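Local coordinates for putative epimerase (Burkholderia cenocepacia, PDB 4LW8), which is a putative NAD(P)-dependent sugar epimerase or dehydratase, probably acting on nucleotide sugars for the O-antigen of bacterial lipopolysaccharide, at residues T48-P51 / G52-R55; S104-Y107 / A108-V112. All blocks are in the same frame, centred on the assembly; numbering follows the deposited sequence.

Interaction 1: residues T48-P51 / G52-R55; sequences TVAP and GTPR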
loop_
_atom_site.group_PDB
_atom_site.type_symbol
_atom_site.label_atom_id
_atom_site.label_comp_id
_atom_site.label_asym_id
_atom_site.label_seq_id
_atom_site.Cartn_x
_atom_site.Cartn_y
_atom_site.Cartn_z
ATOM N N THR A 48 7.473 13.815 -19.302
ATOM C CA THR A 48 6.093 14.276 -19.266
ATOM C C THR A 48 5.975 15.612 -18.544
ATOM O O THR A 48 6.788 15.915 -17.676
ATOM C CB THR A 48 5.168 13.252 -18.582
ATOM O OG1 THR A 48 5.552 13.094 -17.204
ATOM C CG2 THR A 48 5.255 11.901 -19.297
ATOM N N VAL A 49 4.979 16.403 -18.949
ATOM C CA VAL A 49 4.548 17.608 -18.243
ATOM C C VAL A 49 3.032 17.558 -18.100
ATOM O O VAL A 49 2.365 16.845 -18.844
ATOM C CB VAL A 49 4.930 18.911 -18.999
ATOM C CG1 VAL A 49 6.436 19.062 -19.100
ATOM C CG2 VAL A 49 4.275 18.926 -20.374
ATOM N N ALA A 50 2.478 18.325 -17.166
ATOM C CA ALA A 50 1.026 18.382 -17.000
ATOM C C ALA A 50 0.389 19.129 -18.163
ATOM O O ALA A 50 0.844 20.207 -18.519
ATOM C CB ALA A 50 0.656 19.080 -15.675
ATOM N N PRO A 51 -0.676 18.564 -18.743
ATOM C CA PRO A 51 -1.429 19.256 -19.789
ATOM C C PRO A 51 -1.959 20.596 -19.292
ATOM O O PRO A 51 -2.332 20.701 -18.126
ATOM C CB PRO A 51 -2.577 18.288 -20.089
ATOM C CG PRO A 51 -2.018 16.944 -19.756
ATOM C CD PRO A 51 -1.121 17.167 -18.570
ATOM N N GLY A 52 -1.951 21.611 -20.150
ATOM C CA GLY A 52 -2.585 22.881 -19.839
ATOM C C GLY A 52 -1.823 23.784 -18.880
ATOM O O GLY A 52 -2.269 24.889 -18.565
ATOM N N THR A 53 -0.670 23.318 -18.412
ATOM C CA THR A 53 0.218 24.162 -17.625
ATOM C C THR A 53 1.153 24.876 -18.593
ATOM O O THR A 53 1.455 24.337 -19.670
ATOM C CB THR A 53 1.029 23.354 -16.588
ATOM O OG1 THR A 53 1.837 22.378 -17.259
ATOM C CG2 THR A 53 0.093 22.662 -15.607
ATOM N N PRO A 54 1.608 26.090 -18.221
ATOM C CA PRO A 54 2.522 26.881 -19.057
ATOM C C PRO A 54 3.827 26.144 -19.377
ATOM O O PRO A 54 4.308 25.363 -18.548
ATOM C CB PRO A 54 2.802 28.117 -18.192
ATOM C CG PRO A 54 1.628 28.210 -17.266
ATOM C CD PRO A 54 1.254 26.791 -16.974
ATOM N N ARG A 55 4.386 26.389 -20.559
ATOM C CA ARG A 55 5.681 25.816 -20.922
ATOM C C ARG A 55 6.768 26.276 -19.948
ATOM O O ARG A 55 6.689 27.386 -19.402
ATOM C CB ARG A 55 6.077 26.222 -22.340
ATOM C CG ARG A 55 5.045 25.942 -23.401
ATOM C CD ARG A 55 5.505 26.516 -24.753
ATOM N NE ARG A 55 4.504 26.310 -25.799
ATOM C CZ ARG A 55 4.269 25.142 -26.399
ATOM N NH1 ARG A 55 4.950 24.056 -26.046
ATOM N NH2 ARG A 55 3.341 25.052 -27.348
#
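Ala50 and Thr53 meet across a tight reversal of the chain, and the carbonyl of Ala50 is where they join. Thr53 OG1 donates a short hydrogen bond of 2.7 Å to Ala50 O, reaching it from a point tilted 27° off the carbonyl plane. The backbone bond that would normally close such a turn, Thr53 N to Ala50 O, is weak at 3.5 Å, so the hydroxyl is the shorter of the two grips on the same oxygen. A chi1 of 60° sets OG1 between the backbone N and the carbonyl carbon of Thr53 and swings it back over the turn. The same rotation leaves the methyl CG2 beside the backbone N, where it rests 3.6 Å from Ala50 CB. Pro51 and Gly52 form the corner itself: the ring of Pro51 holds phi near the value this turn needs (-58°), and Gly52 takes the positive phi that the second corner position requires. All four residues are exposed. Behind them the chain is anchored in the sheet, with Thr48 paired to Val23 and its hydroxyl bonded to Gly25 N. The arrangement is a type II beta turn with a Pro-Gly corner, directly following a parallel strand of the Rossmann-type domain.

Interaction 2: residues S104-Y107 / A108-V112; sequences SQTY and AVNIV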
loop_
_atom_site.group_PDB
_atom_site.type_symbol
_atom_site.label_atom_id
_atom_site.label_comp_id
_atom_site.label_asym_id
_atom_site.label_seq_id
_atom_site.Cartn_x
_atom_site.Cartn_y
_atom_site.Cartn_z
ATOM N N SER A 104 -7.327 10.843 -1.596
ATOM C CA SER A 104 -7.705 10.022 -2.736
ATOM C C SER A 104 -6.840 10.269 -3.981
ATOM O O SER A 104 -6.539 9.331 -4.722
ATOM C CB SER A 104 -9.174 10.250 -3.076
ATOM O OG SER A 104 -9.339 11.517 -3.667
ATOM N N GLN A 105 -6.454 11.519 -4.222
ATOM C CA GLN A 105 -5.617 11.838 -5.370
ATOM C C GLN A 105 -4.170 11.389 -5.172
ATOM O O GLN A 105 -3.496 10.958 -6.122
ATOM C CB GLN A 105 -5.671 13.340 -5.669
ATOM C CG GLN A 105 -6.803 13.710 -6.615
ATOM C CD GLN A 105 -6.690 12.988 -7.964
ATOM O OE1 GLN A 105 -7.309 11.936 -8.176
ATOM N NE2 GLN A 105 -5.895 13.554 -8.881
ATOM N N THR A 106 -3.715 11.471 -3.929
ATOM C CA THR A 106 -2.400 11.006 -3.536
ATOM C C THR A 106 -2.256 9.509 -3.788
ATOM O O THR A 106 -1.273 9.072 -4.389
ATOM C CB THR A 106 -2.132 11.297 -2.047
ATOM O OG1 THR A 106 -2.091 12.713 -1.849
ATOM C CG2 THR A 106 -0.804 10.686 -1.606
ATOM N N TYR A 107 -3.239 8.726 -3.349
ATOM C CA TYR A 107 -3.198 7.284 -3.622
ATOM C C TYR A 107 -3.347 6.974 -5.122
ATOM O O TYR A 107 -2.588 6.173 -5.670
ATOM C CB TYR A 107 -4.269 6.556 -2.801
ATOM C CG TYR A 107 -3.917 6.494 -1.330
ATOM C CD1 TYR A 107 -2.850 5.711 -0.885
ATOM C CD2 TYR A 107 -4.634 7.227 -0.386
ATOM C CE1 TYR A 107 -2.521 5.633 0.472
ATOM C CE2 TYR A 107 -4.310 7.167 0.975
ATOM C CZ TYR A 107 -3.256 6.363 1.390
ATOM O OH TYR A 107 -2.938 6.300 2.715
ATOM N N ALA A 108 -4.290 7.637 -5.788
ATOM C CA ALA A 108 -4.501 7.428 -7.224
ATOM C C ALA A 108 -3.246 7.756 -8.052
ATOM O O ALA A 108 -2.745 6.900 -8.794
ATOM C CB ALA A 108 -5.692 8.261 -7.719
ATOM N N VAL A 109 -2.726 8.971 -7.903
ATOM C CA VAL A 109 -1.558 9.394 -8.672
ATOM C C VAL A 109 -0.337 8.489 -8.369
ATOM O O VAL A 109 0.324 8.006 -9.289
ATOM C CB VAL A 109 -1.188 10.861 -8.393
ATOM C CG1 VAL A 109 0.159 11.190 -9.011
ATOM C CG2 VAL A 109 -2.271 11.812 -8.928
ATOM N N ASN A 110 -0.045 8.236 -7.095
ATOM C CA ASN A 110 1.170 7.484 -6.776
ATOM C C ASN A 110 1.091 5.973 -7.016
ATOM O O ASN A 110 2.120 5.351 -7.298
ATOM C CB ASN A 110 1.604 7.768 -5.333
ATOM C CG ASN A 110 1.937 9.243 -5.130
ATOM O OD1 ASN A 110 2.198 9.948 -6.095
ATOM N ND2 ASN A 110 1.916 9.714 -3.884
ATOM N N ILE A 111 -0.095 5.373 -6.894
ATOM C CA ILE A 111 -0.231 3.936 -7.175
ATOM C C ILE A 111 -0.667 3.671 -8.614
ATOM O O ILE A 111 0.012 2.960 -9.352
ATOM C CB ILE A 111 -1.253 3.237 -6.244
ATOM C CG1 ILE A 111 -0.871 3.416 -4.778
ATOM C CG2 ILE A 111 -1.356 1.758 -6.591
ATOM C CD1 ILE A 111 -1.972 2.956 -3.827
ATOM N N VAL A 112 -1.824 4.206 -8.994
ATOM C CA VAL A 112 -2.376 3.927 -10.310
ATOM C C VAL A 112 -1.582 4.671 -11.406
ATOM O O VAL A 112 -1.333 4.098 -12.454
ATOM C CB VAL A 112 -3.876 4.270 -10.368
ATOM C CG1 VAL A 112 -4.453 4.066 -11.802
ATOM C CG2 VAL A 112 -4.622 3.406 -9.362
#
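The first turns of helix 103-122 hold this contact, in which residues four apart are joined by main-chain bonds and by side chains on the same face. Ala108 N, Val109 N, Asn110 N and Ile111 N donate in turn to the carbonyls of Ser104, Gln105, Thr106 and Tyr107; the Val109 N to Gln105 O bond measures 2.8 Å. Further on, at 108-112, the helix widens into a pi-type turn, and the bond from Val112 N to Ala108 O is weak.

Tyr107 and Ile111 run side by side in the same direction. The Ile111 methyl CD1 sits at the ring edge, near the ring plane, 4.1 Å from Tyr107 CD1. An extended chi2 of 170° carries that methyl out along the tyrosine. Tyr107 OH is hydrogen-bonded to Asp159, and Ile111 also packs on its counterpart Ile111 of the second subunit.

Thr106 and Asn110 are likewise parallel neighbours, with Thr106 CG2 3.7 Å from Asn110 ND2. The buried amide is gripped at both ends: ND2 bonds Ser163 OG, while OD1 accepts from Arg95 N. On the outer side, Gln105 folds at chi2 (-59°), bringing NE2 to 4.0 Å from Val109 CG2. Thr106, Tyr107 and Ile111 lie against helix 159-172, and Ser104, Tyr107, Ile111 and Val112 reach the second subunit. This is i to i+4 packing along an alpha-helix of the Rossmann-type domain.

Interaction 1 comes first along the chain, at the end of strand 44-49, and interaction 2 follows in helix 103-122, after strands 65-68 and 88-91. Their centres lie about 19 Å apart, and their nearest atoms, about 10 Å apart, do not touch. Both belong to the same Rossmann-type domain: strands 44-49 and 88-91 each pair in parallel with strand 20-24, and helix 103-122 leads from 88-91 to the next parallel strand, 130-134. Their surroundings differ, however. Interaction 1 shapes the exposed start of a loop, and no other chain of the assembly touches residues 48-55, whereas interaction 2 lies on a helix that contributes to the subunit interface.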